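Local coordinates for protein L-asparaginase I (PDB 2OCD) that probably hydrolyses L-asparagine to L-aspartate and ammonium as a homotetrameric cytoplasmic asparaginase, at residues 56-61 and 65-70; 77-80 and 84-87; 162-167 and 171-176; 225-230 and 252-257; 311-316 and 324-329. All coordinates share one frame; numbering follows the deposited sequence.

Interaction 1. Residues 56-61 and 65-70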
# COMPACT_ATOMS: atom_id res chain seq x y z
N PRO B 56 38.77 -12.80 12.84
CA PRO B 56 38.09 -13.42 11.71
C PRO B 56 36.76 -12.73 11.43
O PRO B 56 36.19 -12.08 12.30
CB PRO B 56 37.88 -14.85 12.19
CG PRO B 56 37.70 -14.69 13.75
CD PRO B 56 38.38 -13.40 14.13
N LEU B 57 36.31 -12.88 10.20
CA LEU B 57 35.01 -12.40 9.75
C LEU B 57 33.93 -13.22 10.45
O LEU B 57 34.13 -14.39 10.76
CB LEU B 57 34.89 -12.60 8.25
CG LEU B 57 34.12 -11.60 7.42
CD1 LEU B 57 34.62 -10.18 7.61
CD2 LEU B 57 34.26 -12.02 5.96
N MSE B 58 32.80 -12.60 10.71
CA MSE B 58 31.71 -13.26 11.42
C MSE B 58 30.67 -13.70 10.42
O MSE B 58 30.43 -13.01 9.46
CB MSE B 58 31.07 -12.32 12.46
CG MSE B 58 32.00 -11.99 13.65
SE MSE B 58 31.22 -10.55 14.69
CE MSE B 58 32.60 -10.36 16.04
N ASP B 59 30.10 -14.86 10.65
CA ASP B 59 28.96 -15.29 9.89
C ASP B 59 27.69 -15.15 10.71
O ASP B 59 27.60 -15.69 11.80
CB ASP B 59 29.10 -16.74 9.47
CG ASP B 59 27.84 -17.24 8.87
OD1 ASP B 59 26.77 -17.15 9.54
OD2 ASP B 59 27.88 -17.64 7.69
N SER B 60 26.69 -14.45 10.16
CA SER B 60 25.56 -13.96 10.97
C SER B 60 24.80 -15.08 11.68
O SER B 60 24.36 -14.88 12.82
CB SER B 60 24.60 -13.04 10.16
OG SER B 60 24.18 -13.63 8.95
N SER B 61 24.64 -16.24 11.04
CA SER B 61 23.90 -17.34 11.65
C SER B 61 24.64 -18.06 12.78
O SER B 61 24.02 -18.68 13.62
CB SER B 61 23.46 -18.36 10.58
OG SER B 61 24.46 -18.54 9.59
N PRO B 65 26.74 -14.31 21.74
CA PRO B 65 26.85 -13.11 22.54
C PRO B 65 28.32 -12.69 22.78
O PRO B 65 28.59 -11.48 22.92
CB PRO B 65 26.12 -13.49 23.82
CG PRO B 65 25.18 -14.64 23.39
CD PRO B 65 26.05 -15.40 22.46
N ALA B 66 29.26 -13.65 22.80
CA ALA B 66 30.70 -13.33 22.66
C ALA B 66 30.97 -12.38 21.47
O ALA B 66 31.68 -11.38 21.61
CB ALA B 66 31.56 -14.59 22.58
N ASP B 67 30.36 -12.67 20.32
CA ASP B 67 30.51 -11.80 19.14
C ASP B 67 29.91 -10.40 19.35
O ASP B 67 30.43 -9.40 18.84
CB ASP B 67 29.90 -12.49 17.92
CG ASP B 67 30.67 -13.75 17.52
OD1 ASP B 67 31.89 -13.62 17.19
OD2 ASP B 67 30.06 -14.87 17.54
N TRP B 68 28.80 -10.31 20.08
CA TRP B 68 28.22 -9.05 20.40
C TRP B 68 29.22 -8.19 21.22
O TRP B 68 29.38 -7.00 20.97
CB TRP B 68 26.98 -9.30 21.24
CG TRP B 68 25.83 -9.98 20.54
CD1 TRP B 68 25.69 -10.16 19.21
CD2 TRP B 68 24.64 -10.50 21.14
NE1 TRP B 68 24.50 -10.78 18.93
CE2 TRP B 68 23.84 -11.01 20.10
CE3 TRP B 68 24.18 -10.60 22.46
CZ2 TRP B 68 22.58 -11.63 20.33
CZ3 TRP B 68 22.91 -11.22 22.69
CH2 TRP B 68 22.14 -11.70 21.62
N GLN B 69 29.86 -8.81 22.22
CA GLN B 69 30.82 -8.15 23.10
C GLN B 69 31.95 -7.57 22.28
O GLN B 69 32.32 -6.40 22.49
CB GLN B 69 31.39 -9.16 24.11
CG GLN B 69 32.12 -8.58 25.31
CD GLN B 69 31.22 -7.71 26.19
OE1 GLN B 69 30.09 -8.11 26.58
NE2 GLN B 69 31.68 -6.51 26.48
N LEU B 70 32.50 -8.40 21.37
CA LEU B 70 33.54 -8.00 20.40
C LEU B 70 33.11 -6.74 19.66
O LEU B 70 33.86 -5.74 19.68
CB LEU B 70 33.82 -9.12 19.39
CG LEU B 70 34.26 -10.50 19.95
CD1 LEU B 70 34.79 -11.58 18.89
CD2 LEU B 70 35.28 -10.30 21.12
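Met-58 reaches across to Asp-67 and Leu-70, while the next residue, Asp-59, folds back on its own chain and has one oxygen, OD1, gripped twice by Ser-61. The backbone N of Ser-61 meets Asp-59 OD1 at 2.8 Å, nearly along the C-O axis, which makes an Asx turn. The hydroxyl, Ser-61 OG, donates to the same Asp-59 OD1 at 2.7 Å, arriving on its syn side and 23° out of the carboxylate plane. A short carboxylate suits this corner because it can accept from the main chain and from a hydroxyl together, and so probably helps to hold the loop that carries Ser-60, the predicted substrate-binding residue.

The chain here passes from strand 48-58 into helix 65-78, the first half of a beta-alpha-beta crossover that leads on to strand 84-88 in the N-terminal asparaginase region. Met-58, present as selenomethionine, bridges this step: beyond CG its chain is fully extended (chi3 -179°), which carries CE to the helix surface. The Met-58 and Asp-67 side chains run antiparallel alongside each other, with SE 4.0 Å from Asp-67 CB and CE 3.5 Å from Asp-67 OD1. One turn on, Leu-70 meets the same methyl: Met-58 CE lies 3.8 Å from Leu-70 CB and equally near its CD1. The long, unbranched, flexible side chain of a methionine, here with selenium, can touch the carboxylate and the leucine at once. The Trp-68 ring packs on Thr-97, Ala-100 and Met-104 of helix 94-104 and on Pro-220 of the second subunit.

Interaction 2. Residues 77-80 and 84-87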
# COMPACT_ATOMS: atom_id res chain seq x y z
N ALA B 77 36.27 1.19 21.96
CA ALA B 77 37.64 1.54 21.72
C ALA B 77 37.67 2.69 20.74
O ALA B 77 38.57 3.51 20.82
CB ALA B 77 38.39 0.38 21.17
N ASN B 78 36.72 2.76 19.83
CA ASN B 78 36.78 3.80 18.81
C ASN B 78 35.85 4.96 19.13
O ASN B 78 35.77 5.96 18.36
CB ASN B 78 36.49 3.20 17.44
CG ASN B 78 37.64 2.39 16.92
OD1 ASN B 78 37.59 1.15 16.86
ND2 ASN B 78 38.71 3.08 16.58
N TYR B 79 35.18 4.84 20.26
CA TYR B 79 34.11 5.77 20.59
C TYR B 79 34.48 7.25 20.50
O TYR B 79 33.70 8.06 20.01
CB TYR B 79 33.54 5.50 21.97
CG TYR B 79 32.30 6.28 22.22
CD1 TYR B 79 31.09 5.90 21.65
CD2 TYR B 79 32.33 7.45 22.98
CE1 TYR B 79 29.93 6.62 21.87
CE2 TYR B 79 31.18 8.19 23.19
CZ TYR B 79 29.98 7.76 22.64
OH TYR B 79 28.82 8.46 22.86
N ASP B 80 35.67 7.61 20.94
CA ASP B 80 36.05 9.05 20.85
C ASP B 80 36.76 9.49 19.56
O ASP B 80 36.75 10.68 19.24
CB ASP B 80 36.86 9.45 22.09
CG ASP B 80 36.03 9.36 23.35
OD1 ASP B 80 34.95 10.04 23.40
OD2 ASP B 80 36.43 8.61 24.26
N GLY B 84 30.50 9.01 14.46
CA GLY B 84 29.43 8.04 14.29
C GLY B 84 29.96 6.68 13.85
O GLY B 84 31.17 6.48 13.68
N PHE B 85 29.07 5.70 13.71
CA PHE B 85 29.50 4.32 13.46
C PHE B 85 28.50 3.60 12.64
O PHE B 85 27.32 3.71 12.93
CB PHE B 85 29.65 3.62 14.79
CG PHE B 85 30.54 4.37 15.74
CD1 PHE B 85 31.90 4.15 15.73
CD2 PHE B 85 30.01 5.34 16.58
CE1 PHE B 85 32.69 4.84 16.53
CE2 PHE B 85 30.82 6.05 17.38
CZ PHE B 85 32.17 5.80 17.36
N VAL B 86 28.97 2.87 11.63
CA VAL B 86 28.17 1.96 10.82
C VAL B 86 28.70 0.56 10.93
O VAL B 86 29.85 0.31 10.65
CB VAL B 86 28.21 2.32 9.31
CG1 VAL B 86 27.41 1.28 8.46
CG2 VAL B 86 27.66 3.72 9.09
N ILE B 87 27.83 -0.38 11.30
CA ILE B 87 28.24 -1.76 11.48
C ILE B 87 27.64 -2.53 10.31
O ILE B 87 26.41 -2.69 10.22
CB ILE B 87 27.73 -2.30 12.83
CG1 ILE B 87 28.46 -1.64 14.00
CG2 ILE B 87 27.91 -3.82 12.95
CD1 ILE B 87 27.64 -1.62 15.34
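Phe-85 points its ring from the sheet at the backbone of Asn-78 and Tyr-79. The polar part of this meeting is made at the ring's edge: Asn-78 O lies near the ring plane, 3.7 Å from Phe-85 CZ and 3.8 Å from Phe-85 CE1, and Tyr-79 O is also in plane at the edge. Carbonyl oxygens placed there face the slightly positive rim of hydrogens, a mildly favourable arrangement that an aromatic ring can offer and an aliphatic side chain cannot. With CG anti to the carbonyl carbon (chi1 -53°) the ring is carried toward the helix end, and chi2 (-88°) sets its edge to the two carbonyls.

The apolar contacts lie alongside. Phe-85 CZ comes within 3.8 Å of Tyr-79 CA, and the two rings approach at Tyr-79 CD1 and Phe-85 CE2, 4.3 Å apart.

These residues close the second half of a beta-alpha-beta crossover, where helix 65-78 ends and the chain re-enters the parallel part of the mixed N-terminal sheet as strand 84-88. Side chains alternate along that strand: Phe-85 and Ile-87 face the helix, on Ile-75 and Ile-71, whereas Val-86 packs on Leu-132, Ala-135 and Leu-136 of helix 127-141, so that helices cover both sides of the sheet.

Tyr-79 combines a large apolar ring with a polar end suited to a buried site. Its ring stacks with Phe-203 and makes a cation-pi contact with Lys-110, and its OH is hydrogen-bonded to Gly-109 N.

Interaction 3. Residues 162-167 and 171-176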
# COMPACT_ATOMS: atom_id res chain seq x y z
N ARG B 162 12.73 -6.43 13.16
CA ARG B 162 12.97 -7.80 12.83
C ARG B 162 12.91 -8.08 11.35
O ARG B 162 12.34 -7.33 10.59
CB ARG B 162 12.06 -8.73 13.61
CG ARG B 162 10.60 -8.33 13.72
CD ARG B 162 10.03 -8.66 15.11
NE ARG B 162 9.18 -9.85 15.14
CZ ARG B 162 9.57 -11.13 15.02
NH1 ARG B 162 10.85 -11.49 14.81
NH2 ARG B 162 8.64 -12.07 15.09
N LYS B 163 13.55 -9.19 10.98
CA LYS B 163 13.56 -9.68 9.62
C LYS B 163 12.24 -10.36 9.32
O LYS B 163 11.98 -11.48 9.73
CB LYS B 163 14.72 -10.64 9.36
CG LYS B 163 14.98 -10.90 7.86
CD LYS B 163 16.41 -11.38 7.64
CE LYS B 163 16.61 -12.18 6.36
NZ LYS B 163 17.85 -13.06 6.47
N SER B 164 11.43 -9.64 8.57
CA SER B 164 10.06 -10.00 8.30
C SER B 164 10.00 -10.85 7.04
O SER B 164 9.08 -11.69 6.90
CB SER B 164 9.26 -8.72 8.10
OG SER B 164 9.88 -7.88 7.13
N HIS B 165 10.95 -10.64 6.13
CA HIS B 165 10.92 -11.32 4.84
C HIS B 165 12.31 -11.84 4.46
O HIS B 165 13.31 -11.15 4.67
CB HIS B 165 10.35 -10.39 3.76
CG HIS B 165 9.83 -11.09 2.54
ND1 HIS B 165 8.64 -10.73 1.93
CD2 HIS B 165 10.35 -12.09 1.78
CE1 HIS B 165 8.45 -11.48 0.86
NE2 HIS B 165 9.47 -12.32 0.75
N ALA B 166 12.36 -13.06 3.91
CA ALA B 166 13.61 -13.65 3.46
C ALA B 166 13.39 -14.48 2.20
O ALA B 166 12.64 -15.47 2.24
CB ALA B 166 14.18 -14.52 4.52
N ASP B 167 14.07 -14.10 1.12
CA ASP B 167 13.73 -14.57 -0.23
C ASP B 167 14.62 -13.84 -1.22
O ASP B 167 15.71 -13.38 -0.84
CB ASP B 167 12.25 -14.26 -0.55
CG ASP B 167 11.29 -15.40 -0.20
OD1 ASP B 167 11.75 -16.56 0.03
OD2 ASP B 167 10.06 -15.13 -0.18
N ALA B 171 13.90 -8.23 3.87
CA ALA B 171 13.44 -6.98 4.39
C ALA B 171 13.30 -6.95 5.91
O ALA B 171 13.15 -7.98 6.56
CB ALA B 171 12.11 -6.65 3.76
N PHE B 172 13.30 -5.76 6.48
CA PHE B 172 13.10 -5.59 7.92
C PHE B 172 11.98 -4.58 8.20
O PHE B 172 11.93 -3.55 7.56
CB PHE B 172 14.36 -5.06 8.58
CG PHE B 172 15.51 -6.01 8.54
CD1 PHE B 172 15.82 -6.80 9.63
CD2 PHE B 172 16.31 -6.10 7.41
CE1 PHE B 172 16.88 -7.69 9.60
CE2 PHE B 172 17.36 -6.97 7.36
CZ PHE B 172 17.64 -7.78 8.46
N SER B 173 11.14 -4.87 9.19
CA SER B 173 10.13 -3.92 9.73
C SER B 173 10.23 -3.76 11.24
O SER B 173 10.79 -4.63 11.95
CB SER B 173 8.75 -4.46 9.47
OG SER B 173 8.78 -5.78 9.94
N SER B 174 9.69 -2.64 11.73
CA SER B 174 9.44 -2.46 13.12
C SER B 174 7.96 -2.40 13.25
O SER B 174 7.37 -1.36 13.13
CB SER B 174 10.13 -1.21 13.70
OG SER B 174 10.30 -0.15 12.80
N PRO B 175 7.32 -3.52 13.50
CA PRO B 175 5.85 -3.54 13.36
C PRO B 175 5.13 -2.61 14.33
O PRO B 175 4.07 -2.10 14.00
CB PRO B 175 5.48 -5.00 13.69
CG PRO B 175 6.77 -5.76 13.61
CD PRO B 175 7.85 -4.82 13.96
N ASN B 176 5.73 -2.42 15.50
CA ASN B 176 5.14 -1.70 16.61
C ASN B 176 5.70 -0.25 16.83
O ASN B 176 5.28 0.43 17.76
CB ASN B 176 5.29 -2.57 17.87
CG ASN B 176 4.37 -3.82 17.85
OD1 ASN B 176 3.19 -3.72 17.53
ND2 ASN B 176 4.91 -4.97 18.23
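Arg-162 and Ser-173 form the hydrogen-bonded end of this antiparallel pair: Arg-162 N donates to Ser-173 O at 2.9 Å, and Ser-173 N returns a bond to Arg-162 O at 3.1 Å. Further along, Ala-171 O accepts from Ser-164 N at 3.1 Å and, weakly, from Ser-164 OG and His-165 N. Ser-164 and His-165 thus both face Ala-171, a classic beta bulge; Ala-171 N closes it on His-165 O at 3.1 Å.

On one face Lys-163 crosses Phe-172 obliquely, its CG over the ring, offset toward the rim, and its CB 3.7 Å from Phe-172 CE1. A lysine suits this place, its methylenes lying on an aromatic while the ammonium reaches further. The extended chain delivers NZ to a salt bridge with Asp-92 and a hydrogen bond with Thr-91 OG1. Phe-172 is backed by the edge-to-face ring of Phe-151.

The His-165 ring, rooted on the other face, leads away to Asp-167, NE2 donating to OD2 at 3.0 Å. Arg-162 reaches Glu-304 in a salt bridge. His-165 and Ala-166 also pair in parallel with a strand of the second subunit. The whole is a bulged beta hairpin that presents Lys-163 to the predicted active-site Thr-91 and substrate-binding Asp-92.

Interaction 4. Residues 225-230 and 252-257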
# COMPACT_ATOMS: atom_id res chain seq x y z
N GLU B 225 4.07 -31.24 30.21
CA GLU B 225 5.26 -32.06 30.05
C GLU B 225 6.27 -31.49 29.06
O GLU B 225 7.47 -31.51 29.36
CB GLU B 225 4.87 -33.47 29.65
CG GLU B 225 4.09 -34.21 30.72
CD GLU B 225 3.31 -35.34 30.13
OE1 GLU B 225 2.09 -35.16 29.92
OE2 GLU B 225 3.92 -36.40 29.85
N VAL B 226 5.86 -30.98 27.90
CA VAL B 226 6.85 -30.28 27.07
C VAL B 226 7.32 -28.98 27.77
O VAL B 226 8.51 -28.59 27.72
CB VAL B 226 6.33 -29.96 25.66
CG1 VAL B 226 5.18 -30.89 25.28
CG2 VAL B 226 5.93 -28.49 25.50
N ILE B 227 6.42 -28.31 28.47
CA ILE B 227 6.81 -27.12 29.20
C ILE B 227 7.73 -27.42 30.38
O ILE B 227 8.61 -26.65 30.69
CB ILE B 227 5.56 -26.28 29.56
CG1 ILE B 227 5.10 -25.58 28.26
CG2 ILE B 227 5.86 -25.29 30.71
CD1 ILE B 227 3.65 -25.23 28.23
N ARG B 228 7.55 -28.57 30.99
CA ARG B 228 8.47 -29.01 32.03
C ARG B 228 9.89 -29.14 31.48
O ARG B 228 10.80 -28.66 32.09
CB ARG B 228 8.00 -30.34 32.60
CG ARG B 228 8.80 -30.81 33.77
CD ARG B 228 8.52 -32.27 34.00
NE ARG B 228 9.00 -33.05 32.84
CZ ARG B 228 8.39 -34.12 32.32
NH1 ARG B 228 7.23 -34.57 32.83
NH2 ARG B 228 8.93 -34.73 31.26
N ASN B 229 10.03 -29.76 30.31
CA ASN B 229 11.31 -29.93 29.60
C ASN B 229 12.00 -28.62 29.37
O ASN B 229 13.22 -28.51 29.53
CB ASN B 229 11.12 -30.60 28.23
CG ASN B 229 10.78 -32.09 28.34
OD1 ASN B 229 10.88 -32.68 29.42
ND2 ASN B 229 10.36 -32.70 27.22
N THR B 230 11.23 -27.63 28.96
CA THR B 230 11.79 -26.31 28.67
C THR B 230 12.24 -25.58 29.95
O THR B 230 12.96 -24.59 29.87
CB THR B 230 10.75 -25.39 27.98
OG1 THR B 230 9.65 -25.15 28.89
CG2 THR B 230 10.24 -25.97 26.68
N PRO B 252 -4.57 -25.53 34.73
CA PRO B 252 -3.96 -25.47 36.05
C PRO B 252 -2.54 -25.93 36.10
O PRO B 252 -1.67 -25.24 36.61
CB PRO B 252 -4.81 -26.46 36.85
CG PRO B 252 -6.18 -26.32 36.25
CD PRO B 252 -5.99 -25.93 34.81
N GLU B 253 -2.30 -27.09 35.52
CA GLU B 253 -0.99 -27.71 35.60
C GLU B 253 0.11 -26.82 35.03
O GLU B 253 1.26 -26.86 35.48
CB GLU B 253 -1.02 -29.04 34.86
CG GLU B 253 -2.13 -30.02 35.31
CD GLU B 253 -2.83 -30.66 34.10
OE1 GLU B 253 -4.08 -30.51 33.95
OE2 GLU B 253 -2.10 -31.27 33.27
N LEU B 254 -0.25 -26.03 34.03
CA LEU B 254 0.66 -25.16 33.32
C LEU B 254 0.85 -23.93 34.14
O LEU B 254 1.95 -23.40 34.22
CB LEU B 254 0.06 -24.73 31.98
CG LEU B 254 0.99 -24.55 30.78
CD1 LEU B 254 1.33 -25.93 30.25
CD2 LEU B 254 0.31 -23.69 29.68
N LEU B 255 -0.24 -23.43 34.71
CA LEU B 255 -0.13 -22.36 35.66
C LEU B 255 0.88 -22.84 36.70
O LEU B 255 1.91 -22.19 36.87
CB LEU B 255 -1.46 -21.95 36.29
CG LEU B 255 -2.09 -20.62 35.81
CD1 LEU B 255 -2.06 -20.47 34.27
CD2 LEU B 255 -3.57 -20.39 36.39
N ALA B 256 0.64 -23.99 37.31
CA ALA B 256 1.51 -24.48 38.37
C ALA B 256 3.00 -24.51 38.01
O ALA B 256 3.83 -24.03 38.79
CB ALA B 256 1.08 -25.82 38.82
N GLN B 257 3.35 -25.07 36.84
CA GLN B 257 4.77 -25.13 36.40
C GLN B 257 5.37 -23.74 36.34
O GLN B 257 6.49 -23.50 36.84
CB GLN B 257 4.92 -25.71 35.00
CG GLN B 257 4.58 -27.17 34.84
CD GLN B 257 5.45 -28.07 35.69
OE1 GLN B 257 6.70 -28.01 35.64
NE2 GLN B 257 4.79 -28.93 36.49
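Arg-228 and Gln-257 lie side by side and point the same way, with the guanidinium and amide planes 88° apart. One face of the guanidinium lies above Glu-225 O, offset toward the rim, and at its end Arg-228 NH2 makes a weak bond with Asn-229 OD1. The methylenes meet the amide: Gln-257 OE1 is 4.0 Å from both CB and CG of Arg-228, a loose contact.

The two helices are neighbours in the parallel alpha/beta C-terminal region. Helix 224-231 links strand 213-217 to 237-242, helix 252-263 links 237-242 to 267-272, and the segments run nearly parallel, 9° between directions, with axes 10.1 Å apart.

Deeper in, Ile-227 and Leu-254 cross at about a right angle. Branched aliphatic chains suit this buried seam, where Ile-227 also rests on Ile-216 of strand 213-217 and Leu-254 on Met-218. Their end methyls are modelled too close for exact distances to be trusted. Gln-257 points toward the other helix, its CB 4.4 Å from Ile-227 CG2. The bend at chi2 (-60°) brings its amide oxygen beside the arginine methylenes; a methylene on the isoleucine and a polar amide suit a partly exposed seam.

Arg-228 also packs on Gln-233 of the second subunit, and Asn-229 on Asn-229 of that chain. Within helix 224-231 of this chain, Thr-230 OG1 donates to Ile-227 O at 2.6 Å.

Interaction 5. Residues 311-316 and 324-329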
# COMPACT_ATOMS: atom_id res chain seq x y z
N HIS B 311 19.34 -10.84 28.21
CA HIS B 311 20.76 -11.17 28.22
C HIS B 311 21.55 -10.01 28.85
O HIS B 311 22.60 -10.18 29.48
CB HIS B 311 21.31 -11.39 26.81
CG HIS B 311 21.23 -12.80 26.28
ND1 HIS B 311 20.09 -13.32 25.69
CD2 HIS B 311 22.19 -13.75 26.13
CE1 HIS B 311 20.34 -14.55 25.27
NE2 HIS B 311 21.61 -14.84 25.53
N TYR B 312 21.09 -8.80 28.59
CA TYR B 312 21.64 -7.61 29.23
C TYR B 312 21.52 -7.76 30.72
O TYR B 312 22.55 -7.82 31.39
CB TYR B 312 20.92 -6.35 28.76
CG TYR B 312 21.15 -5.16 29.63
CD1 TYR B 312 22.41 -4.68 29.85
CD2 TYR B 312 20.10 -4.50 30.23
CE1 TYR B 312 22.64 -3.57 30.66
CE2 TYR B 312 20.32 -3.39 31.04
CZ TYR B 312 21.60 -2.93 31.25
OH TYR B 312 21.84 -1.81 32.05
N LEU B 313 20.29 -7.87 31.22
CA LEU B 313 20.01 -7.83 32.66
C LEU B 313 20.52 -9.05 33.44
O LEU B 313 21.09 -8.93 34.55
CB LEU B 313 18.52 -7.69 32.93
CG LEU B 313 17.88 -6.36 32.55
CD1 LEU B 313 16.40 -6.60 32.47
CD2 LEU B 313 18.24 -5.17 33.52
N LEU B 314 20.31 -10.23 32.88
CA LEU B 314 20.74 -11.43 33.56
C LEU B 314 22.28 -11.49 33.61
O LEU B 314 22.82 -12.29 34.38
CB LEU B 314 20.18 -12.68 32.88
CG LEU B 314 18.69 -12.95 33.09
CD1 LEU B 314 18.13 -13.85 31.96
CD2 LEU B 314 18.40 -13.59 34.48
N SER B 315 22.96 -10.67 32.78
CA SER B 315 24.46 -10.67 32.69
C SER B 315 25.10 -9.68 33.63
O SER B 315 26.27 -9.72 33.86
CB SER B 315 24.97 -10.35 31.26
OG SER B 315 24.75 -11.40 30.31
N GLN B 316 24.34 -8.74 34.13
CA GLN B 316 24.82 -7.88 35.21
C GLN B 316 24.63 -8.68 36.46
O GLN B 316 24.02 -9.75 36.43
CB GLN B 316 24.06 -6.55 35.24
CG GLN B 316 24.71 -5.51 34.27
CD GLN B 316 24.34 -5.74 32.84
OE1 GLN B 316 25.19 -5.96 31.93
NE2 GLN B 316 23.03 -5.70 32.60
N LYS B 324 13.52 -8.49 37.25
CA LYS B 324 12.05 -8.54 37.02
C LYS B 324 11.51 -7.15 36.79
O LYS B 324 10.91 -6.88 35.73
CB LYS B 324 11.31 -9.24 38.18
CG LYS B 324 10.06 -10.07 37.79
CD LYS B 324 9.00 -9.97 38.89
CE LYS B 324 7.90 -11.08 38.88
NZ LYS B 324 6.92 -10.77 39.96
N ALA B 325 11.79 -6.26 37.74
CA ALA B 325 11.45 -4.83 37.66
C ALA B 325 11.98 -4.16 36.38
O ALA B 325 11.23 -3.49 35.68
CB ALA B 325 11.92 -4.08 38.90
N LYS B 326 13.24 -4.38 36.05
CA LYS B 326 13.84 -3.75 34.88
C LYS B 326 13.25 -4.22 33.56
O LYS B 326 13.12 -3.46 32.61
CB LYS B 326 15.34 -3.96 34.91
CG LYS B 326 16.23 -2.74 35.31
CD LYS B 326 16.04 -2.22 36.66
CE LYS B 326 16.83 -0.86 36.83
NZ LYS B 326 16.28 0.36 36.03
N MSE B 327 12.89 -5.50 33.46
CA MSE B 327 12.26 -6.01 32.25
C MSE B 327 10.96 -5.25 31.95
O MSE B 327 10.55 -5.11 30.77
CB MSE B 327 11.92 -7.51 32.42
CG MSE B 327 13.06 -8.47 32.31
SE MSE B 327 13.75 -8.38 30.49
CE MSE B 327 12.37 -9.40 29.58
N GLN B 328 10.32 -4.75 33.01
CA GLN B 328 9.05 -4.01 32.88
C GLN B 328 9.27 -2.51 32.73
O GLN B 328 8.33 -1.74 32.73
CB GLN B 328 8.16 -4.28 34.10
CG GLN B 328 7.66 -5.73 34.15
CD GLN B 328 6.95 -6.09 35.49
OE1 GLN B 328 7.63 -6.35 36.50
NE2 GLN B 328 5.61 -6.17 35.48
N GLN B 329 10.51 -2.09 32.62
CA GLN B 329 10.78 -0.68 32.48
C GLN B 329 11.41 -0.43 31.10
O GLN B 329 12.12 -1.30 30.58
CB GLN B 329 11.65 -0.22 33.64
CG GLN B 329 12.38 1.11 33.47
CD GLN B 329 13.37 1.36 34.63
OE1 GLN B 329 13.89 0.42 35.26
NE2 GLN B 329 13.62 2.62 34.90
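Leu-313 carries the apolar contact: both its methyls meet Lys-326 CB, and CD1 also touches Met-327. Its CD2 sits 3.4 Å from Lys-326 CB, a close approach, and 3.6 Å from Lys-326 CG, the two side chains crossing at about a right angle. Its CD1 leans on the selenium of Met-327, with Leu-313 CD1 and Met-327 SE 3.8 Å apart. Met-327, a selenomethionine, is folded at chi2 and chi3 (-65° and -77°), which keeps its end curled beside the leucine. It also packs on Ile-296 of the parallel sheet.

The polar bonds lie beside the contact, within the segments and to their neighbours. Ser-315 OG donates to His-311 O at 2.6 Å, in the carbonyl plane, and is further bonded to Thr-209 N and Gln-211 NE2, so a small hydroxyl serves three partners near the helix end. From helix 303-315, Lys-309 NZ bonds to the carbonyls of Met-327 and Gln-329, linking the two helices of this short-looped alpha-alpha hairpin.

The division suits a lysine at Lys-326: its first methylenes join the hydrophobic seam while the end of the side chain leads away from the leucine, so the buried contact itself depends on shape and apolar surface.

How the interactions relate
Along the chain the five contacts follow one another in series; none nests in or crosses another. Interaction 1 closes the short loop 62-64 at the start of helix 65-78, and interaction 2 closes loop 81-83 at its end, so the pair brackets one crossover of the N-terminal sheet. Interaction 3 closes the hairpin turn 168-170. Interaction 4 spans 21 residues, including strand 237-242, to join neighbouring helices of the C-terminal region, and interaction 5 closes the short link 316-319 between the last two helices. Pro-65 and Trp-68 of interaction 1 pack on His-311 of interaction 5, tying the two regions together. Interactions 1, 3 and 4 also touch the second subunit.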